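Local coordinates for protein rhodopsin (Rubrobacter xylanophilus, PDB 6KFQ) that is a retinal-binding, seven-helix membrane protein of the microbial rhodopsin family from a thermophile, and pumps protons, most probably in response to light, at residues Y143-R148 with L170-W175; R32-I37 with S224-G229. All coordinates share one frame; numbering follows the deposited sequence.

Interaction 1: Y143-R148 with L170-W175; sequences YLLVSR and LTIVLW. With MPG ([(Z)-octadec-9-enyl] (2R)-2,3-bis(oxidanyl)propanoate), chain C; RET (retinal), chain R; MPG ([(Z)-octadec-9-enyl] (2R)-2,3-bis(oxidanyl)propanoate), chain F; MPG ([(Z)-octadec-9-enyl] (2R)-2,3-bis(oxidanyl)propanoate), chain J.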
# COMPACT_ATOMS: atom_id res chain seq x y z
N TYR A 143 10.52 8.16 7.10
CA TYR A 143 11.33 9.35 7.31
C TYR A 143 11.22 10.31 6.14
O TYR A 143 11.11 11.53 6.33
CB TYR A 143 12.79 8.94 7.51
CG TYR A 143 13.71 10.09 7.82
CD1 TYR A 143 14.34 10.81 6.81
CD2 TYR A 143 13.94 10.47 9.13
CE1 TYR A 143 15.19 11.87 7.11
CE2 TYR A 143 14.77 11.52 9.43
CZ TYR A 143 15.39 12.23 8.42
OH TYR A 143 16.22 13.27 8.74
N LEU A 144 11.30 9.80 4.91
CA LEU A 144 11.16 10.69 3.76
C LEU A 144 9.77 11.29 3.73
O LEU A 144 9.59 12.47 3.44
CB LEU A 144 11.47 9.95 2.46
CG LEU A 144 12.96 9.61 2.32
CD1 LEU A 144 13.22 8.93 0.99
CD2 LEU A 144 13.78 10.86 2.44
N LEU A 145 8.77 10.48 4.08
CA LEU A 145 7.40 10.97 4.11
C LEU A 145 7.25 12.09 5.14
O LEU A 145 6.63 13.12 4.86
CB LEU A 145 6.45 9.81 4.43
CG LEU A 145 4.96 10.13 4.53
CD1 LEU A 145 4.42 10.67 3.22
CD2 LEU A 145 4.19 8.90 4.98
N VAL A 146 7.81 11.90 6.33
CA VAL A 146 7.57 12.86 7.40
C VAL A 146 8.45 14.09 7.24
O VAL A 146 7.98 15.23 7.42
CB VAL A 146 7.78 12.18 8.77
CG1 VAL A 146 7.85 13.22 9.88
CG2 VAL A 146 6.67 11.18 9.04
N SER A 147 9.72 13.90 6.90
CA SER A 147 10.65 15.03 6.88
C SER A 147 10.50 15.90 5.64
O SER A 147 10.79 17.10 5.69
CB SER A 147 12.09 14.52 6.96
OG SER A 147 12.42 13.78 5.80
N ARG A 148 10.06 15.33 4.52
CA ARG A 148 9.97 16.07 3.27
C ARG A 148 8.54 16.39 2.86
O ARG A 148 8.21 17.55 2.59
CB ARG A 148 10.66 15.29 2.15
CG ARG A 148 10.58 15.94 0.78
CD ARG A 148 11.42 17.21 0.72
NE ARG A 148 11.33 17.83 -0.59
CZ ARG A 148 12.16 17.57 -1.59
NH1 ARG A 148 13.18 16.73 -1.41
NH2 ARG A 148 12.00 18.18 -2.76
N LEU A 170 -3.04 8.33 8.05
CA LEU A 170 -3.66 7.03 7.82
C LEU A 170 -2.64 6.01 7.32
O LEU A 170 -2.61 4.86 7.76
CB LEU A 170 -4.80 7.17 6.81
CG LEU A 170 -5.45 5.85 6.40
CD1 LEU A 170 -6.18 5.23 7.59
CD2 LEU A 170 -6.42 6.06 5.25
N THR A 171 -1.83 6.43 6.35
CA THR A 171 -0.79 5.57 5.80
C THR A 171 0.20 5.14 6.88
O THR A 171 0.49 3.95 7.03
CB THR A 171 -0.09 6.31 4.65
OG1 THR A 171 -1.02 6.45 3.55
CG2 THR A 171 1.16 5.59 4.18
N ILE A 172 0.73 6.09 7.64
CA ILE A 172 1.74 5.75 8.64
C ILE A 172 1.17 4.76 9.66
O ILE A 172 1.80 3.75 9.99
CB ILE A 172 2.28 7.02 9.32
CG1 ILE A 172 3.06 7.87 8.31
CG2 ILE A 172 3.19 6.68 10.49
CD1 ILE A 172 3.41 9.23 8.87
N VAL A 173 -0.04 5.02 10.15
CA VAL A 173 -0.65 4.13 11.15
C VAL A 173 -0.84 2.74 10.58
O VAL A 173 -0.47 1.74 11.20
CB VAL A 173 -1.97 4.72 11.66
CG1 VAL A 173 -2.70 3.71 12.51
CG2 VAL A 173 -1.71 6.01 12.45
N LEU A 174 -1.45 2.64 9.40
CA LEU A 174 -1.76 1.33 8.84
C LEU A 174 -0.50 0.59 8.42
O LEU A 174 -0.38 -0.62 8.66
CB LEU A 174 -2.72 1.48 7.65
CG LEU A 174 -4.15 1.93 7.96
CD1 LEU A 174 -4.93 2.05 6.66
CD2 LEU A 174 -4.85 0.95 8.89
N TRP A 175 0.45 1.29 7.80
CA TRP A 175 1.62 0.57 7.29
C TRP A 175 2.46 0.00 8.43
O TRP A 175 3.07 -1.05 8.27
CB TRP A 175 2.48 1.48 6.42
CG TRP A 175 1.89 1.80 5.06
CD1 TRP A 175 0.56 1.94 4.75
CD2 TRP A 175 2.61 2.01 3.83
NE1 TRP A 175 0.42 2.24 3.41
CE2 TRP A 175 1.66 2.30 2.82
CE3 TRP A 175 3.97 2.00 3.49
CZ2 TRP A 175 2.02 2.56 1.50
CZ3 TRP A 175 4.33 2.25 2.18
CH2 TRP A 175 3.37 2.53 1.20
C2 MPG C . 11.72 14.33 10.89
C3 MPG C . 12.15 13.04 11.55
C4 MPG C . 11.19 11.90 11.31
C5 MPG C . 11.67 10.55 11.82
C6 MPG C . 10.85 9.39 11.31
C7 MPG C . 11.41 8.01 11.66
C8 MPG C . 11.19 7.59 13.08
C9 MPG C . 11.89 6.30 13.41
C10 MPG C . 11.36 5.16 13.73
C11 MPG C . 9.91 4.79 13.78
C12 MPG C . 9.57 3.68 12.83
C13 MPG C . 8.57 2.67 13.36
C14 MPG C . 8.57 1.37 12.59
C15 MPG C . 7.97 0.21 13.34
C16 MPG C . 8.36 -1.14 12.80
C17 MPG C . 7.88 -2.31 13.61
C18 MPG C . 8.42 -3.64 13.14
C1 RET R . 6.80 -6.50 5.61
C2 RET R . 7.70 -7.52 6.32
C3 RET R . 9.12 -7.05 6.57
C4 RET R . 9.15 -5.75 7.35
C5 RET R . 8.11 -4.74 6.89
C6 RET R . 7.11 -5.05 6.04
C7 RET R . 6.16 -4.02 5.66
C8 RET R . 5.16 -4.04 4.74
C9 RET R . 4.21 -3.00 4.39
C10 RET R . 3.18 -3.32 3.58
C11 RET R . 2.14 -2.45 3.10
C12 RET R . 1.21 -2.91 2.27
C13 RET R . 0.12 -2.16 1.69
C14 RET R . -0.67 -2.77 0.77
C15 RET R . -1.77 -2.21 0.05
C16 RET R . 7.02 -6.67 4.10
C17 RET R . 5.36 -6.92 5.96
C18 RET R . 8.44 -3.34 7.34
C19 RET R . 4.41 -1.63 4.96
C20 RET R . -0.07 -0.73 2.12
C4 MPG F . 4.36 14.54 11.23
C5 MPG F . 3.09 13.83 11.63
C6 MPG F . 3.27 12.38 12.01
C7 MPG F . 1.98 11.64 12.36
C8 MPG F . 2.21 10.26 12.88
C9 MPG F . 0.95 9.50 13.18
C10 MPG F . 0.93 8.34 13.77
C11 MPG F . 2.17 7.64 14.26
C12 MPG F . 1.90 6.47 15.15
C13 MPG F . 1.36 5.23 14.46
C14 MPG F . 1.11 4.09 15.42
C15 MPG F . 0.74 2.77 14.79
C16 MPG F . 0.50 1.67 15.80
C17 MPG F . 0.30 0.28 15.27
C18 MPG F . 0.12 -0.75 16.36
C14 MPG J . -7.38 8.98 9.96
C15 MPG J . -6.17 8.83 10.85
C16 MPG J . -5.61 7.43 10.91
C17 MPG J . -6.56 6.39 11.44
C18 MPG J . -5.95 5.01 11.58

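Interaction 2: R32-I37 with S224-G229; sequences RYFFVI and SDIGSG. With SO4 (sulfate ion), chain T.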
# COMPACT_ATOMS: atom_id res chain seq x y z
N ARG A 32 -7.52 13.81 -13.40
CA ARG A 32 -7.96 12.46 -13.73
C ARG A 32 -6.88 11.42 -13.43
O ARG A 32 -7.20 10.25 -13.20
CB ARG A 32 -8.39 12.40 -15.20
CG ARG A 32 -7.56 11.48 -16.09
CD ARG A 32 -8.03 11.54 -17.53
NE ARG A 32 -7.45 10.47 -18.35
N TYR A 33 -5.60 11.83 -13.40
CA TYR A 33 -4.54 10.86 -13.15
C TYR A 33 -4.60 10.33 -11.72
O TYR A 33 -4.18 9.19 -11.48
CB TYR A 33 -3.17 11.46 -13.45
CG TYR A 33 -2.82 12.70 -12.66
CD1 TYR A 33 -2.10 12.63 -11.48
CD2 TYR A 33 -3.20 13.96 -13.12
CE1 TYR A 33 -1.78 13.77 -10.76
CE2 TYR A 33 -2.88 15.10 -12.42
CZ TYR A 33 -2.18 15.01 -11.24
OH TYR A 33 -1.88 16.16 -10.56
N PHE A 34 -5.11 11.11 -10.77
CA PHE A 34 -5.32 10.59 -9.42
C PHE A 34 -6.30 9.43 -9.43
O PHE A 34 -6.06 8.38 -8.81
CB PHE A 34 -5.82 11.69 -8.49
CG PHE A 34 -4.75 12.62 -8.00
CD1 PHE A 34 -3.78 12.17 -7.12
CD2 PHE A 34 -4.73 13.95 -8.38
CE1 PHE A 34 -2.79 13.02 -6.65
CE2 PHE A 34 -3.75 14.81 -7.92
CZ PHE A 34 -2.78 14.35 -7.05
N PHE A 35 -7.42 9.60 -10.13
CA PHE A 35 -8.43 8.55 -10.19
C PHE A 35 -7.89 7.30 -10.88
O PHE A 35 -8.21 6.17 -10.48
CB PHE A 35 -9.68 9.08 -10.91
CG PHE A 35 -10.37 10.19 -10.16
CD1 PHE A 35 -11.51 9.94 -9.42
CD2 PHE A 35 -9.85 11.48 -10.17
CE1 PHE A 35 -12.13 10.95 -8.71
CE2 PHE A 35 -10.46 12.49 -9.46
CZ PHE A 35 -11.60 12.23 -8.73
N VAL A 36 -7.05 7.49 -11.90
CA VAL A 36 -6.47 6.35 -12.61
C VAL A 36 -5.49 5.60 -11.71
O VAL A 36 -5.54 4.37 -11.62
CB VAL A 36 -5.80 6.83 -13.91
CG1 VAL A 36 -5.11 5.67 -14.61
CG2 VAL A 36 -6.83 7.47 -14.83
N ILE A 37 -4.60 6.33 -11.04
CA ILE A 37 -3.62 5.70 -10.16
C ILE A 37 -4.33 4.94 -9.04
O ILE A 37 -3.94 3.82 -8.69
CB ILE A 37 -2.66 6.75 -9.58
CG1 ILE A 37 -1.82 7.40 -10.69
CG2 ILE A 37 -1.77 6.12 -8.51
CD1 ILE A 37 -0.90 8.52 -10.18
N SER A 224 -9.42 19.77 -7.35
CA SER A 224 -9.60 20.92 -8.23
C SER A 224 -8.54 21.99 -7.97
O SER A 224 -8.08 22.65 -8.90
CB SER A 224 -11.01 21.50 -8.08
OG SER A 224 -11.21 22.04 -6.79
N ASP A 225 -8.15 22.16 -6.70
CA ASP A 225 -7.04 23.06 -6.37
C ASP A 225 -5.79 22.67 -7.16
O ASP A 225 -5.12 23.53 -7.74
CB ASP A 225 -6.75 23.02 -4.87
CG ASP A 225 -7.68 23.90 -4.06
OD1 ASP A 225 -8.49 24.64 -4.66
OD2 ASP A 225 -7.60 23.86 -2.81
N ILE A 226 -5.48 21.38 -7.18
CA ILE A 226 -4.30 20.90 -7.90
C ILE A 226 -4.51 20.98 -9.40
O ILE A 226 -3.61 21.38 -10.15
CB ILE A 226 -3.95 19.47 -7.44
CG1 ILE A 226 -3.57 19.46 -5.96
CG2 ILE A 226 -2.83 18.87 -8.29
CD1 ILE A 226 -3.39 18.08 -5.38
N GLY A 227 -5.70 20.60 -9.87
CA GLY A 227 -5.97 20.63 -11.30
C GLY A 227 -5.92 22.03 -11.87
O GLY A 227 -5.45 22.24 -13.00
N SER A 228 -6.39 23.02 -11.11
CA SER A 228 -6.44 24.39 -11.60
C SER A 228 -5.05 24.96 -11.86
O SER A 228 -4.87 25.77 -12.78
CB SER A 228 -7.20 25.28 -10.61
N GLY A 229 -4.06 24.56 -11.06
CA GLY A 229 -2.71 25.06 -11.22
C GLY A 229 -2.06 24.64 -12.53
O GLY A 229 -2.04 23.46 -12.87
S SO4 T . -5.96 14.89 -16.53
O1 SO4 T . -5.37 13.90 -15.62
O2 SO4 T . -6.18 14.29 -17.84
O3 SO4 T . -7.23 15.35 -15.99
O4 SO4 T . -5.04 16.01 -16.66

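Interaction 1: Y143-R148 with L170-W175
Leu145 and Ile172 join helices 124-153 and 158-184, two neighbouring transmembrane helices in the seven-helix bundle of a microbial rhodopsin. The contact is small and wholly apolar, and no hydrogen bond crosses it; with the closest pair of CA atoms, Leu145 and Ile172, 8.9 Å apart, the space between the backbones is spanned by branched side chains. Leu145 extends away from its own backbone N (chi1 179°) and brings CD2 to 3.7 Å from CG1 of Ile172, the two side chains meeting at a slant. The last carbon of Ile172, CD1, touches two methyls of the other helix, CD2 of Leu145 and CG2 of Val146, the latter at 3.8 Å and approached at about a right angle.

Separate MPG molecules cover the outer margin of this seam. The tail of one runs past CG2 of Ile172 and CG2 of Val173, and the tail of another lies against Tyr143, its C5 standing 3.5 Å from ring atom CD2. Both tails reach CG1 of Val146, so the two methyls of Val146 divide their contacts between protein and lipid. A turn after Tyr143, Ser147 folds its hydroxyl back onto its own helix: OG donates a 2.7 Å hydrogen bond to Tyr143 O, which also accepts one from the backbone N of Ser147 on the opposite face of the carbonyl plane.

On the inner side, Leu145 reaches Leu86 of helix 70-90, while Trp175 lines the retinal pocket. Its indole is held between two methyls: CG2 of Thr171, one turn earlier, lies 3.5 Å from the ring plane on one face, and on the other the retinal methyl C20 stands 3.2 Å above it, displaced toward the rim and closest to NE1.

Interaction 2: R32-I37 with S224-G229
Ile226 contributes the most surface to this contact, setting both of its branches against the aromatic pair Tyr33 and Phe34 in segment 32-37. Its CG2 methyl lies 3.7 Å from OH of Tyr33, and CD1, at the end of the longer branch, comes to 4.1 Å from CZ of Phe34. Each aromatic side chain meets the isoleucine at about a right angle.

The two rings reach Ile226 differently. The CB of Phe34 already points at the opposite segment, whereas Tyr33 holds CG between its backbone N and carbonyl carbon (chi1 58°), which swings the ring across until the phenol oxygen arrives. In this position CE1 of Tyr33 also lies over one face of the Phe34 ring, 3.6 Å above its plane and toward the rim.

Within the seven-helix rhodopsin fold, the contact ties one end of a transmembrane helix to the short C-terminal helix 220-228, which follows the last membrane-spanning helix. Leu88 of helix 70-90 touches both aromatic side chains, and Val160 of helix 158-184 touches Ile226.

A sulfate ion, probably from the crystallisation liquor, sits beside the backbone N atoms of Arg32 and Tyr33. Arg32 N donates to its O3 over 3.0 Å at 160°, while the bond from Tyr33 N to O1 is weak and bent to 126°. The same O1 lies in the plane of the Tyr33 ring, at its edge, 3.3 Å from CD2.

How the interactions relate
The two contacts lie apart in the protein, their centres 22 Å from each other and their nearest atoms about 11 Å apart, without touching. Two helices nevertheless connect them: helix 158-184 carries one side of interaction 1 and also touches the C-terminal helix of interaction 2, and helix 70-90 packs against both contacts. Interaction 1, centred about 12 Å from the chain centre, borders the retinal pocket through Trp175 and is flanked by lipid; interaction 2, centred about 20 Å out, has a sulfate beside it. In sequence, residues 143-175 fall between the two segments of interaction 2.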